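Local coordinates for Pcza361.24 (Amycolatopsis orientalis, PDB 3G2M), which probably transfers a methyl group from S-adenosyl-L-methionine to a nitrogen of glycopeptide antibiotics during their biosynthesis, at residues A[174-179]-A[264-269]; A[170-175]-A[184-189]. One frame throughout, in Å; residues are numbered along the deposited sequence.

Contact 1 of 2, residues A[174-179]-A[264-269]; sequences ASVREH and SGFDVI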
ATOM      1  N   ALA A 174       0.782  17.563   4.389  1.00 28.12           N
ATOM      2  CA  ALA A 174       0.183  18.904   4.485  1.00 28.71           C
ATOM      3  C   ALA A 174       0.357  19.519   5.872  1.00 29.03           C
ATOM      4  O   ALA A 174       0.712  20.692   5.989  1.00 29.08           O
ATOM      5  CB  ALA A 174      -1.293  18.862   4.093  1.00 28.62           C
ATOM      6  N   SER A 175       0.127  18.722   6.913  1.00 29.49           N
ATOM      7  CA  SER A 175       0.326  19.171   8.292  1.00 29.81           C
ATOM      8  C   SER A 175       1.761  19.649   8.519  1.00 29.95           C
ATOM      9  O   SER A 175       1.981  20.735   9.054  1.00 29.57           O
ATOM     10  CB  SER A 175      -0.042  18.071   9.289  1.00 29.46           C
ATOM     11  OG  SER A 175      -1.437  17.775   9.262  1.00 29.70           O
ATOM     12  N   VAL A 176       2.733  18.841   8.096  1.00 30.38           N
ATOM     13  CA  VAL A 176       4.150  19.208   8.218  1.00 30.30           C
ATOM     14  C   VAL A 176       4.461  20.547   7.530  1.00 30.99           C
ATOM     15  O   VAL A 176       5.085  21.420   8.147  1.00 30.98           O
ATOM     16  CB  VAL A 176       5.097  18.084   7.724  1.00 30.40           C
ATOM     17  CG1 VAL A 176       6.556  18.558   7.744  1.00 29.97           C
ATOM     18  CG2 VAL A 176       4.947  16.840   8.589  1.00 29.52           C
ATOM     19  N   ARG A 177       4.020  20.717   6.276  1.00 30.73           N
ATOM     20  CA  ARG A 177       4.165  22.001   5.567  1.00 31.68           C
ATOM     21  C   ARG A 177       3.726  23.178   6.442  1.00 31.37           C
ATOM     22  O   ARG A 177       4.443  24.180   6.567  1.00 31.36           O
ATOM     23  CB  ARG A 177       3.361  22.014   4.255  1.00 31.41           C
ATOM     24  CG  ARG A 177       3.405  23.359   3.523  1.00 32.66           C
ATOM     25  CD  ARG A 177       2.315  23.509   2.473  1.00 32.68           C
ATOM     26  NE  ARG A 177       0.979  23.558   3.066  1.00 34.52           N
ATOM     27  CZ  ARG A 177      -0.020  22.745   2.739  1.00 35.99           C
ATOM     28  NH1 ARG A 177       0.145  21.814   1.800  1.00 35.91           N
ATOM     29  NH2 ARG A 177      -1.194  22.869   3.342  1.00 35.35           N
ATOM     30  N   GLU A 178       2.558  23.043   7.069  1.00 31.59           N
ATOM     31  CA  GLU A 178       1.995  24.136   7.869  1.00 31.48           C
ATOM     32  C   GLU A 178       2.795  24.441   9.137  1.00 31.74           C
ATOM     33  O   GLU A 178       2.594  25.487   9.753  1.00 31.26           O
ATOM     34  CB  GLU A 178       0.529  23.862   8.215  1.00 31.69           C
ATOM     35  CG  GLU A 178      -0.407  23.835   7.004  1.00 31.18           C
ATOM     36  CD  GLU A 178      -0.410  25.137   6.221  1.00 31.46           C
ATOM     37  OE1 GLU A 178      -0.403  26.218   6.836  1.00 30.52           O
ATOM     38  OE2 GLU A 178      -0.422  25.074   4.982  1.00 30.30           O
ATOM     39  N   HIS A 179       3.708  23.543   9.509  1.00 31.80           N
ATOM     40  CA  HIS A 179       4.463  23.667  10.765  1.00 32.31           C
ATOM     41  C   HIS A 179       5.949  23.941  10.571  1.00 32.75           C
ATOM     42  O   HIS A 179       6.696  24.049  11.543  1.00 32.95           O
ATOM     43  CB  HIS A 179       4.256  22.429  11.649  1.00 32.16           C
ATOM     44  CG  HIS A 179       2.904  22.369  12.282  1.00 31.84           C
ATOM     45  ND1 HIS A 179       1.797  21.886  11.621  1.00 31.79           N
ATOM     46  CD2 HIS A 179       2.477  22.747  13.508  1.00 31.90           C
ATOM     47  CE1 HIS A 179       0.746  21.962  12.417  1.00 32.25           C
ATOM     48  NE2 HIS A 179       1.132  22.477  13.569  1.00 33.25           N
ATOM     49  N   SER A 264       3.060  16.180  -3.062  1.00 33.81           N
ATOM     50  CA  SER A 264       2.462  17.031  -2.030  1.00 34.13           C
ATOM     51  C   SER A 264       3.031  18.449  -1.988  1.00 34.15           C
ATOM     52  O   SER A 264       2.525  19.295  -1.243  1.00 34.40           O
ATOM     53  CB  SER A 264       2.594  16.387  -0.646  1.00 34.18           C
ATOM     54  OG  SER A 264       3.914  16.525  -0.140  1.00 35.48           O
ATOM     55  N   GLY A 265       4.085  18.700  -2.767  1.00 33.91           N
ATOM     56  CA  GLY A 265       4.652  20.046  -2.900  1.00 33.38           C
ATOM     57  C   GLY A 265       6.043  20.244  -2.317  1.00 33.34           C
ATOM     58  O   GLY A 265       6.583  21.342  -2.381  1.00 32.98           O
ATOM     59  N   PHE A 266       6.622  19.192  -1.739  1.00 33.01           N
ATOM     60  CA  PHE A 266       7.985  19.261  -1.207  1.00 33.06           C
ATOM     61  C   PHE A 266       9.003  19.070  -2.323  1.00 33.36           C
ATOM     62  O   PHE A 266       8.717  18.427  -3.331  1.00 33.10           O
ATOM     63  CB  PHE A 266       8.224  18.172  -0.142  1.00 32.85           C
ATOM     64  CG  PHE A 266       7.619  18.474   1.202  1.00 31.84           C
ATOM     65  CD1 PHE A 266       8.324  19.213   2.149  1.00 31.95           C
ATOM     66  CD2 PHE A 266       6.348  18.016   1.524  1.00 32.14           C
ATOM     67  CE1 PHE A 266       7.767  19.492   3.413  1.00 31.70           C
ATOM     68  CE2 PHE A 266       5.778  18.290   2.783  1.00 31.36           C
ATOM     69  CZ  PHE A 266       6.489  19.032   3.719  1.00 32.43           C
ATOM     70  N   ASP A 267      10.190  19.634  -2.119  1.00 33.98           N
ATOM     71  CA  ASP A 267      11.382  19.278  -2.872  1.00 34.89           C
ATOM     72  C   ASP A 267      12.197  18.307  -2.039  1.00 34.61           C
ATOM     73  O   ASP A 267      12.618  18.656  -0.942  1.00 35.24           O
ATOM     74  CB  ASP A 267      12.253  20.513  -3.126  1.00 35.39           C
ATOM     75  CG  ASP A 267      11.714  21.403  -4.218  1.00 37.48           C
ATOM     76  OD1 ASP A 267      10.830  20.964  -4.989  1.00 38.82           O
ATOM     77  OD2 ASP A 267      12.199  22.554  -4.306  1.00 40.10           O
ATOM     78  N   VAL A 268      12.420  17.101  -2.550  1.00 34.55           N
ATOM     79  CA  VAL A 268      13.276  16.131  -1.862  1.00 34.74           C
ATOM     80  C   VAL A 268      14.724  16.392  -2.284  1.00 35.15           C
ATOM     81  O   VAL A 268      15.099  16.192  -3.439  1.00 34.80           O
ATOM     82  CB  VAL A 268      12.818  14.651  -2.102  1.00 34.74           C
ATOM     83  CG1 VAL A 268      13.839  13.656  -1.570  1.00 33.93           C
ATOM     84  CG2 VAL A 268      11.447  14.392  -1.438  1.00 33.59           C
ATOM     85  N   ILE A 269      15.524  16.878  -1.343  1.00 35.68           N
ATOM     86  CA  ILE A 269      16.856  17.411  -1.674  1.00 36.06           C
ATOM     87  C   ILE A 269      18.023  16.463  -1.372  1.00 36.52           C
ATOM     88  O   ILE A 269      19.158  16.720  -1.782  1.00 36.44           O
ATOM     89  CB  ILE A 269      17.100  18.802  -1.015  1.00 35.88           C
ATOM     90  CG1 ILE A 269      16.922  18.728   0.505  1.00 36.01           C
ATOM     91  CG2 ILE A 269      16.170  19.851  -1.638  1.00 36.34           C
ATOM     92  CD1 ILE A 269      17.318  20.001   1.256  1.00 36.03           C
TER
HETATM   93  O   HOH W   1       1.822  21.764  -0.631  1.00 34.66           O
HETATM   94  O   HOH W   2      -0.172  18.787   0.703  1.00 36.67           O
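Val176 and Arg177, on the last turns of helix 166-179, receive the ring of Phe266. Val176 comes first. Its CG1 lies anti to the backbone N (chi1 175°) and stands 4.1 Å from CZ of Phe266, the two side chains crossing at about a right angle. At Arg177 the backbone does the touching: its N is 3.9 Å from the same CZ, approaching the ring obliquely. Phe266 thus reaches the helix with the far end of its ring, having left its own backbone with CG anti to the carbonyl carbon (chi1 -77°).

The side chain of Arg177 turns to polar work. Its NE and NH2 both grip OE2 of Glu178, the NE bond being 2.8 Å long, and this carboxylate oxygen lies in the guanidinium plane. With the plane fixed in this way, NH1 gives a hydrogen bond to a water that donates in turn to Ser264 O, 2.6 Å from that water. A second water follows the same route weakly. Ser264 O lies at the end of helix 254-263, which closes in a Schellman motif with Gly265 at positive phi. At the end of the segment, His179 folds back so that ND1 meets Ser175 O in the ring plane at 2.8 Å, while NE2 is hydrogen-bonded to Leu147 N.

The contact joins helix 166-179 to the turn leading from helix 254-263 into strand 267-274. Phe266 also packs on Leu261 of that helix, on Ala289 of strand 284-290 and on Met291 just beyond it.

Contact 2 of 2, residues A[170-175]-A[184-189]; sequences RGLYAS and GKFLLS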
ATOM      1  N   ARG A 170      -1.005  11.750   3.098  1.00 28.07           N
ATOM      2  CA  ARG A 170      -1.344  13.063   2.526  1.00 29.40           C
ATOM      3  C   ARG A 170      -1.601  14.108   3.622  1.00 28.74           C
ATOM      4  O   ARG A 170      -1.134  15.235   3.529  1.00 28.89           O
ATOM      5  CB  ARG A 170      -2.569  12.965   1.608  1.00 29.31           C
ATOM      6  CG  ARG A 170      -2.268  12.511   0.180  1.00 31.41           C
ATOM      7  CD  ARG A 170      -3.498  12.648  -0.730  1.00 31.83           C
ATOM      8  NE  ARG A 170      -3.971  11.359  -1.231  1.00 38.88           N
ATOM      9  CZ  ARG A 170      -5.178  10.842  -1.017  1.00 41.12           C
ATOM     10  NH1 ARG A 170      -6.099  11.498  -0.313  1.00 42.98           N
ATOM     11  NH2 ARG A 170      -5.471   9.657  -1.531  1.00 42.92           N
ATOM     12  N   GLY A 171      -2.356  13.726   4.649  1.00 28.43           N
ATOM     13  CA  GLY A 171      -2.613  14.599   5.802  1.00 28.21           C
ATOM     14  C   GLY A 171      -1.345  14.930   6.567  1.00 27.94           C
ATOM     15  O   GLY A 171      -1.170  16.062   7.022  1.00 27.87           O
ATOM     16  N   LEU A 172      -0.463  13.941   6.720  1.00 27.53           N
ATOM     17  CA  LEU A 172       0.862  14.156   7.306  1.00 27.63           C
ATOM     18  C   LEU A 172       1.661  15.210   6.537  1.00 27.90           C
ATOM     19  O   LEU A 172       2.169  16.164   7.135  1.00 27.58           O
ATOM     20  CB  LEU A 172       1.658  12.833   7.356  1.00 28.11           C
ATOM     21  CG  LEU A 172       3.179  12.879   7.593  1.00 28.57           C
ATOM     22  CD1 LEU A 172       3.510  13.366   9.007  1.00 27.18           C
ATOM     23  CD2 LEU A 172       3.789  11.498   7.348  1.00 27.49           C
ATOM     24  N   TYR A 173       1.769  15.035   5.216  1.00 27.47           N
ATOM     25  CA  TYR A 173       2.589  15.928   4.394  1.00 27.47           C
ATOM     26  C   TYR A 173       2.093  17.382   4.467  1.00 27.66           C
ATOM     27  O   TYR A 173       2.884  18.314   4.613  1.00 27.51           O
ATOM     28  CB  TYR A 173       2.651  15.448   2.935  1.00 27.09           C
ATOM     29  CG  TYR A 173       3.094  14.005   2.727  1.00 26.97           C
ATOM     30  CD1 TYR A 173       4.100  13.430   3.509  1.00 27.24           C
ATOM     31  CD2 TYR A 173       2.515  13.225   1.722  1.00 27.25           C
ATOM     32  CE1 TYR A 173       4.502  12.106   3.300  1.00 26.84           C
ATOM     33  CE2 TYR A 173       2.910  11.907   1.515  1.00 26.88           C
ATOM     34  CZ  TYR A 173       3.896  11.355   2.310  1.00 26.06           C
ATOM     35  OH  TYR A 173       4.279  10.043   2.104  1.00 25.47           O
ATOM     36  N   ALA A 174       0.782  17.563   4.389  1.00 28.12           N
ATOM     37  CA  ALA A 174       0.183  18.904   4.485  1.00 28.71           C
ATOM     38  C   ALA A 174       0.357  19.519   5.872  1.00 29.03           C
ATOM     39  O   ALA A 174       0.712  20.692   5.989  1.00 29.08           O
ATOM     40  CB  ALA A 174      -1.293  18.862   4.093  1.00 28.62           C
ATOM     41  N   SER A 175       0.127  18.722   6.913  1.00 29.49           N
ATOM     42  CA  SER A 175       0.326  19.171   8.292  1.00 29.81           C
ATOM     43  C   SER A 175       1.761  19.649   8.519  1.00 29.95           C
ATOM     44  O   SER A 175       1.981  20.735   9.054  1.00 29.57           O
ATOM     45  CB  SER A 175      -0.042  18.071   9.289  1.00 29.46           C
ATOM     46  OG  SER A 175      -1.437  17.775   9.262  1.00 29.70           O
ATOM     47  N   GLY A 184      12.774  25.731   6.797  1.00 37.41           N
ATOM     48  CA  GLY A 184      12.756  24.574   7.690  1.00 36.76           C
ATOM     49  C   GLY A 184      12.823  23.258   6.930  1.00 36.43           C
ATOM     50  O   GLY A 184      12.421  23.183   5.766  1.00 36.09           O
ATOM     51  N   LYS A 185      13.336  22.219   7.579  1.00 36.33           N
ATOM     52  CA  LYS A 185      13.423  20.912   6.927  1.00 36.13           C
ATOM     53  C   LYS A 185      12.617  19.784   7.583  1.00 35.31           C
ATOM     54  O   LYS A 185      12.456  19.726   8.811  1.00 35.12           O
ATOM     55  CB  LYS A 185      14.877  20.494   6.648  1.00 36.30           C
ATOM     56  CG  LYS A 185      15.823  20.451   7.836  1.00 37.47           C
ATOM     57  CD  LYS A 185      17.294  20.526   7.357  1.00 37.59           C
ATOM     58  CE  LYS A 185      17.586  19.539   6.212  1.00 39.08           C
ATOM     59  NZ  LYS A 185      18.941  19.751   5.608  1.00 39.51           N
ATOM     60  N   PHE A 186      12.097  18.916   6.720  1.00 34.41           N
ATOM     61  CA  PHE A 186      11.351  17.729   7.104  1.00 33.56           C
ATOM     62  C   PHE A 186      12.262  16.531   6.875  1.00 33.24           C
ATOM     63  O   PHE A 186      12.668  16.261   5.745  1.00 33.29           O
ATOM     64  CB  PHE A 186      10.078  17.627   6.247  1.00 33.48           C
ATOM     65  CG  PHE A 186       9.179  16.465   6.595  1.00 32.88           C
ATOM     66  CD1 PHE A 186       9.206  15.872   7.862  1.00 32.58           C
ATOM     67  CD2 PHE A 186       8.260  15.991   5.655  1.00 33.00           C
ATOM     68  CE1 PHE A 186       8.363  14.810   8.173  1.00 31.42           C
ATOM     69  CE2 PHE A 186       7.400  14.932   5.964  1.00 32.78           C
ATOM     70  CZ  PHE A 186       7.453  14.340   7.215  1.00 32.54           C
ATOM     71  N   LEU A 187      12.605  15.833   7.952  1.00 32.84           N
ATOM     72  CA  LEU A 187      13.493  14.675   7.864  1.00 32.89           C
ATOM     73  C   LEU A 187      12.723  13.407   8.148  1.00 32.24           C
ATOM     74  O   LEU A 187      11.974  13.337   9.121  1.00 31.63           O
ATOM     75  CB  LEU A 187      14.659  14.782   8.856  1.00 32.86           C
ATOM     76  CG  LEU A 187      15.772  15.836   8.761  1.00 35.04           C
ATOM     77  CD1 LEU A 187      16.622  15.661   7.531  1.00 36.83           C
ATOM     78  CD2 LEU A 187      15.260  17.254   8.835  1.00 37.28           C
ATOM     79  N   LEU A 188      12.920  12.404   7.299  1.00 31.81           N
ATOM     80  CA  LEU A 188      12.270  11.111   7.475  1.00 31.53           C
ATOM     81  C   LEU A 188      13.291   9.980   7.392  1.00 31.60           C
ATOM     82  O   LEU A 188      14.206  10.027   6.575  1.00 31.99           O
ATOM     83  CB  LEU A 188      11.195  10.887   6.397  1.00 31.36           C
ATOM     84  CG  LEU A 188      10.197  11.971   5.983  1.00 31.25           C
ATOM     85  CD1 LEU A 188      10.767  12.861   4.887  1.00 29.78           C
ATOM     86  CD2 LEU A 188       8.909  11.301   5.477  1.00 31.08           C
ATOM     87  N   SER A 189      13.148   8.978   8.252  1.00 31.88           N
ATOM     88  CA  SER A 189      13.823   7.708   8.025  1.00 31.31           C
ATOM     89  C   SER A 189      12.809   6.742   7.432  1.00 31.62           C
ATOM     90  O   SER A 189      11.622   6.807   7.765  1.00 31.58           O
ATOM     91  CB  SER A 189      14.425   7.147   9.307  1.00 31.79           C
ATOM     92  OG  SER A 189      13.423   6.741  10.219  1.00 31.60           O
TER
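Phe186 is the hub of this contact: from strand 184-191 its ring points to helix 166-179, where Leu172 and Tyr173 meet it at two neighbouring ring atoms. The meeting is wholly apolar, and no hydrogen bond crosses it. With CG anti to the backbone N (chi1 -177°), the phenyl ring extends from the sheet to the helix, bridging backbones whose nearest CA atoms, those of Tyr173 and Phe186, are 9.3 Å apart.

Leu172 approaches with its branched end; CD1 is the nearer methyl, obliquely placed 4.4 Å from Phe186 CZ, a loose van der Waals approach. Tyr173 meets the phenyl ring rim to rim, CD1 standing 4.4 Å from Phe186 CE2, and each of the two atoms lies near the plane of the other ring, so the pair is not stacked. One face of the Phe186 ring is instead taken by Leu188, two residues on along the strand, whose CG sits 3.8 Å above the plane and offset toward the rim.

The polar end of Tyr173 points away from the phenyl ring, to helix 254-263, where OH is hydrogen-bonded to Glu260 OE1. That helix also lends Leu261 to the apolar cluster, in contact with Tyr173, Phe186 and Leu188, while Ile156 of the adjoining strand touches Phe186 and Leu188.

Leu172 lies about 5 Å, side chain to side chain, from Met142, a residue of the S-adenosylmethionine site, to which no cofactor is bound in this chain. Helix 166-179 runs on into strand 184-191 after a short connection, and its side chains cover the sheet that this strand helps to build. Such alternation of parallel strands and covering helices is the Rossmann-like fold of class I S-adenosylmethionine-dependent methyltransferases.

Overall arrangement
Helix 166-179 is the common starting point. Following the chain from it, contact 2 closes first, a short loop with only eight residues between its segments, as the helix passes into strand 184-191. Contact 1 closes much later, after 84 intervening residues that include strands 219-234 and 244-252 of a separate sheet and helix 254-263. As the segments overlap at Ala174 and Ser175, the loops share their start, and strand 184-191 falls within the longer one. Their centres are 5 Å apart, and they merge where Val176 CG1 lies 3.5 Å from Phe186 CG. Together they tie one helix to an interior strand and to the turn entering strand 267-274 of the same sheet.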